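Long-range contact in ochratoxinase (Aspergillus niger, PDB 4C65), which is a zinc-dependent amidohydrolase with carboxypeptidase activity that hydrolyses the mycotoxin ochratoxin A to ochratoxin alpha and L-phenylalanine: residues C68-N80 against T88-C101. Sequence-based numbering, arbitrary orientation.
Sequences CHMHFGGDDDYYN and THPASSGARLARGC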
loop_
_atom_site.group_PDB
_atom_site.type_symbol
_atom_site.label_atom_id
_atom_site.label_comp_id
_atom_site.label_asym_id
_atom_site.label_seq_id
_atom_site.Cartn_x
_atom_site.Cartn_y
_atom_site.Cartn_z
ATOM N N CYS A 68 18.944 25.096 26.321
ATOM C CA CYS A 68 19.471 24.172 25.344
ATOM C C CYS A 68 18.782 22.820 25.316
ATOM O O CYS A 68 19.244 21.904 24.634
ATOM C CB CYS A 68 20.952 23.989 25.588
ATOM S SG CYS A 68 21.872 25.537 25.431
ATOM N N HIS A 69 17.696 22.676 26.059
ATOM C CA HIS A 69 16.934 21.447 26.021
ATOM C C HIS A 69 15.423 21.674 26.125
ATOM O O HIS A 69 14.834 21.465 27.168
ATOM C CB HIS A 69 17.385 20.478 27.114
ATOM C CG HIS A 69 16.986 19.062 26.834
ATOM N ND1 HIS A 69 17.878 18.020 26.886
ATOM C CD2 HIS A 69 15.814 18.526 26.417
ATOM C CE1 HIS A 69 17.263 16.896 26.556
ATOM N NE2 HIS A 69 16.015 17.178 26.259
ATOM N N MET A 70 14.818 22.084 25.022
ATOM C CA MET A 70 13.384 22.307 24.956
ATOM C C MET A 70 12.768 21.257 24.052
ATOM O O MET A 70 13.459 20.619 23.287
ATOM C CB MET A 70 13.098 23.701 24.411
ATOM C CG MET A 70 13.718 24.852 25.217
ATOM S SD MET A 70 13.252 24.834 26.951
ATOM C CE MET A 70 11.518 25.272 26.774
ATOM N N HIS A 71 11.472 21.034 24.183
ATOM C CA HIS A 71 10.776 20.177 23.249
ATOM C C HIS A 71 9.483 20.839 22.796
ATOM O O HIS A 71 8.632 21.175 23.599
ATOM C CB HIS A 71 10.556 18.758 23.791
ATOM C CG HIS A 71 9.887 18.700 25.132
ATOM N ND1 HIS A 71 10.538 18.260 26.267
ATOM C CD2 HIS A 71 8.618 18.983 25.518
ATOM C CE1 HIS A 71 9.705 18.290 27.297
ATOM N NE2 HIS A 71 8.538 18.738 26.871
ATOM N N PHE A 72 9.377 21.049 21.491
ATOM C CA PHE A 72 8.289 21.765 20.909
ATOM C C PHE A 72 7.170 20.795 20.601
ATOM O O PHE A 72 6.903 20.460 19.451
ATOM C CB PHE A 72 8.756 22.493 19.642
ATOM C CG PHE A 72 9.359 23.854 19.910
ATOM C CD1 PHE A 72 10.477 23.989 20.713
ATOM C CD2 PHE A 72 8.828 24.986 19.318
ATOM C CE1 PHE A 72 11.035 25.239 20.950
ATOM C CE2 PHE A 72 9.381 26.223 19.548
ATOM C CZ PHE A 72 10.501 26.351 20.357
ATOM N N GLY A 73 6.502 20.356 21.654
ATOM C CA GLY A 73 5.475 19.320 21.551
ATOM C C GLY A 73 4.078 19.849 21.361
ATOM O O GLY A 73 3.376 19.428 20.441
ATOM N N GLY A 74 3.664 20.755 22.248
ATOM C CA GLY A 74 2.295 21.334 22.242
ATOM C C GLY A 74 1.152 20.351 22.410
ATOM O O GLY A 74 0.058 20.600 21.939
ATOM N N ASP A 75 1.433 19.239 23.093
ATOM C CA ASP A 75 0.537 18.085 23.157
ATOM C C ASP A 75 -0.798 18.443 23.771
ATOM O O ASP A 75 -0.871 19.309 24.622
ATOM C CB ASP A 75 1.177 16.934 23.981
ATOM C CG ASP A 75 2.544 16.511 23.456
ATOM O OD1 ASP A 75 3.510 17.333 23.490
ATOM O OD2 ASP A 75 2.697 15.350 23.014
ATOM N N ASP A 76 -1.855 17.765 23.335
ATOM C CA ASP A 76 -3.112 17.778 24.071
ATOM C C ASP A 76 -2.850 17.108 25.439
ATOM O O ASP A 76 -1.937 16.284 25.595
ATOM C CB ASP A 76 -4.222 17.003 23.341
ATOM C CG ASP A 76 -4.589 17.583 21.975
ATOM O OD1 ASP A 76 -4.580 18.799 21.773
ATOM O OD2 ASP A 76 -4.980 16.790 21.104
ATOM N N ASP A 77 -3.654 17.438 26.425
ATOM C CA ASP A 77 -3.453 16.900 27.767
ATOM C C ASP A 77 -4.126 15.523 27.995
ATOM O O ASP A 77 -4.321 15.114 29.141
ATOM C CB ASP A 77 -4.006 17.908 28.797
ATOM C CG ASP A 77 -3.429 17.707 30.185
ATOM O OD1 ASP A 77 -2.260 17.263 30.283
ATOM O OD2 ASP A 77 -4.146 17.995 31.166
ATOM N N TYR A 78 -4.455 14.808 26.922
ATOM C CA TYR A 78 -5.299 13.618 27.020
ATOM C C TYR A 78 -4.532 12.340 27.381
ATOM O O TYR A 78 -4.825 11.701 28.389
ATOM C CB TYR A 78 -6.079 13.420 25.726
ATOM C CG TYR A 78 -7.117 12.331 25.814
ATOM C CD1 TYR A 78 -8.350 12.556 26.420
ATOM C CD2 TYR A 78 -6.863 11.068 25.296
ATOM C CE1 TYR A 78 -9.305 11.547 26.500
ATOM C CE2 TYR A 78 -7.800 10.058 25.379
ATOM C CZ TYR A 78 -9.020 10.297 25.971
ATOM O OH TYR A 78 -9.937 9.283 26.037
ATOM N N TYR A 79 -3.567 11.964 26.551
ATOM C CA TYR A 79 -2.680 10.850 26.875
ATOM C C TYR A 79 -1.509 11.343 27.734
ATOM O O TYR A 79 -0.941 12.402 27.485
ATOM C CB TYR A 79 -2.121 10.202 25.610
ATOM C CG TYR A 79 -3.154 9.551 24.745
ATOM C CD1 TYR A 79 -3.756 8.369 25.133
ATOM C CD2 TYR A 79 -3.509 10.099 23.523
ATOM C CE1 TYR A 79 -4.691 7.752 24.336
ATOM C CE2 TYR A 79 -4.452 9.488 22.720
ATOM C CZ TYR A 79 -5.035 8.318 23.135
ATOM O OH TYR A 79 -5.962 7.695 22.336
ATOM N N ASN A 80 -1.112 10.527 28.710
ATOM C CA ASN A 80 -0.055 10.900 29.649
ATOM C C ASN A 80 1.355 10.463 29.254
ATOM O O ASN A 80 2.298 10.929 29.856
ATOM C CB ASN A 80 -0.421 10.396 31.042
ATOM C CG ASN A 80 -1.572 11.186 31.661
ATOM O OD1 ASN A 80 -1.795 12.353 31.349
ATOM N ND2 ASN A 80 -2.309 10.536 32.534
ATOM N N THR A 88 -1.965 13.980 19.018
ATOM C CA THR A 88 -2.247 15.406 18.951
ATOM C C THR A 88 -2.042 15.909 17.542
ATOM O O THR A 88 -0.975 15.767 16.952
ATOM C CB THR A 88 -1.380 16.221 19.923
ATOM O OG1 THR A 88 -1.648 15.833 21.271
ATOM C CG2 THR A 88 -1.660 17.691 19.797
ATOM N N HIS A 89 -3.100 16.520 17.007
ATOM C CA HIS A 89 -3.026 17.114 15.707
ATOM C C HIS A 89 -2.007 18.280 15.738
ATOM O O HIS A 89 -2.054 19.112 16.621
ATOM C CB HIS A 89 -4.387 17.610 15.270
ATOM C CG HIS A 89 -4.456 17.916 13.821
ATOM N ND1 HIS A 89 -3.899 19.049 13.281
ATOM C CD2 HIS A 89 -4.996 17.231 12.788
ATOM C CE1 HIS A 89 -4.110 19.063 11.979
ATOM N NE2 HIS A 89 -4.763 17.964 11.653
ATOM N N PRO A 90 -1.105 18.352 14.754
ATOM C CA PRO A 90 -0.057 19.399 14.890
ATOM C C PRO A 90 -0.565 20.833 14.866
ATOM O O PRO A 90 0.124 21.724 15.344
ATOM C CB PRO A 90 0.884 19.124 13.699
ATOM C CG PRO A 90 0.594 17.704 13.297
ATOM C CD PRO A 90 -0.871 17.485 13.588
ATOM N N ALA A 91 -1.747 21.074 14.302
ATOM C CA ALA A 91 -2.376 22.392 14.388
ATOM C C ALA A 91 -2.683 22.794 15.833
ATOM O O ALA A 91 -2.475 23.947 16.204
ATOM C CB ALA A 91 -3.632 22.467 13.536
ATOM N N SER A 92 -3.192 21.857 16.627
ATOM C CA SER A 92 -3.333 22.072 18.055
ATOM C C SER A 92 -1.986 22.400 18.654
ATOM O O SER A 92 -1.858 23.365 19.432
ATOM C CB SER A 92 -3.902 20.841 18.744
ATOM O OG SER A 92 -5.154 20.489 18.194
ATOM N N SER A 93 -0.969 21.600 18.325
ATOM C CA SER A 93 0.364 21.802 18.893
ATOM C C SER A 93 0.882 23.207 18.615
ATOM O O SER A 93 1.388 23.871 19.500
ATOM C CB SER A 93 1.362 20.776 18.322
ATOM O OG SER A 93 0.910 19.441 18.570
ATOM N N GLY A 94 0.824 23.613 17.352
ATOM C CA GLY A 94 1.371 24.888 16.935
ATOM C C GLY A 94 0.743 26.038 17.665
ATOM O O GLY A 94 1.423 26.987 18.055
ATOM N N ALA A 95 -0.554 25.949 17.857
ATOM C CA ALA A 95 -1.275 26.987 18.556
ATOM C C ALA A 95 -0.710 27.110 19.970
ATOM O O ALA A 95 -0.440 28.214 20.433
ATOM C CB ALA A 95 -2.776 26.687 18.564
ATOM N N ARG A 96 -0.527 25.975 20.632
ATOM C CA ARG A 96 -0.054 25.961 22.012
ATOM C C ARG A 96 1.373 26.451 22.079
ATOM O O ARG A 96 1.733 27.228 22.979
ATOM C CB ARG A 96 -0.167 24.565 22.634
ATOM C CG ARG A 96 -1.592 24.065 22.801
ATOM C CD ARG A 96 -1.739 23.007 23.876
ATOM N NE ARG A 96 -3.093 22.483 23.903
ATOM C CZ ARG A 96 -3.570 21.511 23.116
ATOM N NH1 ARG A 96 -2.828 20.831 22.226
ATOM N NH2 ARG A 96 -4.864 21.216 23.225
ATOM N N LEU A 97 2.193 26.023 21.121
ATOM C CA LEU A 97 3.559 26.463 21.056
ATOM C C LEU A 97 3.718 27.986 20.848
ATOM O O LEU A 97 4.759 28.562 21.203
ATOM C CB LEU A 97 4.307 25.688 19.972
ATOM C CG LEU A 97 4.497 24.221 20.358
ATOM C CD1 LEU A 97 4.842 23.386 19.125
ATOM C CD2 LEU A 97 5.567 24.049 21.429
ATOM N N ALA A 98 2.715 28.623 20.261
ATOM C CA ALA A 98 2.760 30.044 20.041
ATOM C C ALA A 98 2.703 30.788 21.364
ATOM O O ALA A 98 3.438 31.754 21.551
ATOM C CB ALA A 98 1.599 30.479 19.142
ATOM N N ARG A 99 1.828 30.364 22.267
ATOM C CA ARG A 99 1.769 30.899 23.613
ATOM C C ARG A 99 3.102 30.666 24.315
ATOM O O ARG A 99 3.647 31.568 24.899
ATOM C CB ARG A 99 0.646 30.256 24.419
ATOM C CG ARG A 99 0.578 30.717 25.864
ATOM C CD ARG A 99 0.158 32.184 25.949
ATOM N NE ARG A 99 -0.004 32.664 27.317
ATOM C CZ ARG A 99 -1.073 32.472 28.069
ATOM N NH1 ARG A 99 -2.123 31.804 27.611
ATOM N NH2 ARG A 99 -1.098 32.960 29.306
ATOM N N GLY A 100 3.600 29.436 24.235
ATOM C CA GLY A 100 4.847 29.050 24.838
ATOM C C GLY A 100 6.007 29.924 24.412
ATOM O O GLY A 100 6.749 30.413 25.242
ATOM N N CYS A 101 6.113 30.171 23.112
ATOM C CA CYS A 101 7.147 31.034 22.577
ATOM C C CYS A 101 6.990 32.492 23.025
ATOM O O CYS A 101 7.999 33.183 23.280
ATOM C CB CYS A 101 7.146 30.956 21.069
ATOM S SG CYS A 101 7.789 29.386 20.491
HETATM O O HOH W 1 2.313 17.198 19.973
HETATM O O HOH W 2 -5.021 17.692 18.652
#
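Phe72 and Gly74 lie against Leu97 and Ser93 where the loop that follows the His-X-His zinc motif of the amidohydrolase TIM barrel, His69 and His71, drops onto helix 90-106. The chain is packed tightly at Gly74, just after the inverse gamma turn centred on Phe72. Gly74, at positive phi (60°), brings its CA to 3.9 Å from Ser93 CA, and its carbonyl oxygen receives a CA-H...O contact from Ser93; a water also bonds Gly73 O and Ser93 OG. Leu97 sets both methyls against the Phe72 backbone, CD1 by Phe72 O and CD2 3.6 Å from Phe72 CA. Cys101 SG sits obliquely to the ring, 3.7 Å from Phe72 CE2, and the Phe72 side chain also touches Tyr112 of strand 109-114.

Toward Asp76 the contact becomes polar, and the chain runs on to the exposed Asp77. Thr88 OG1 accepts from Asp76 N at 2.8 Å in a nearly straight bond (163°). A water joins Asp76 OD2 to His89 N and Ser92 OG, the latter also bonding to Glu121 O of a second subunit. Arg96 bridges the two regions: its extended chain carries a guanidinium whose NE pairs with Asp128 of that subunit, probably helping to fix its rotation. Arg96 NH1 donates to Gly74 O at 2.9 Å, while Arg96 NH1 and NH2 together grip Asp76 OD1 end-on, at 2.7 and 2.8 Å, on its anti side, the carboxylate plane standing 88° to the guanidinium.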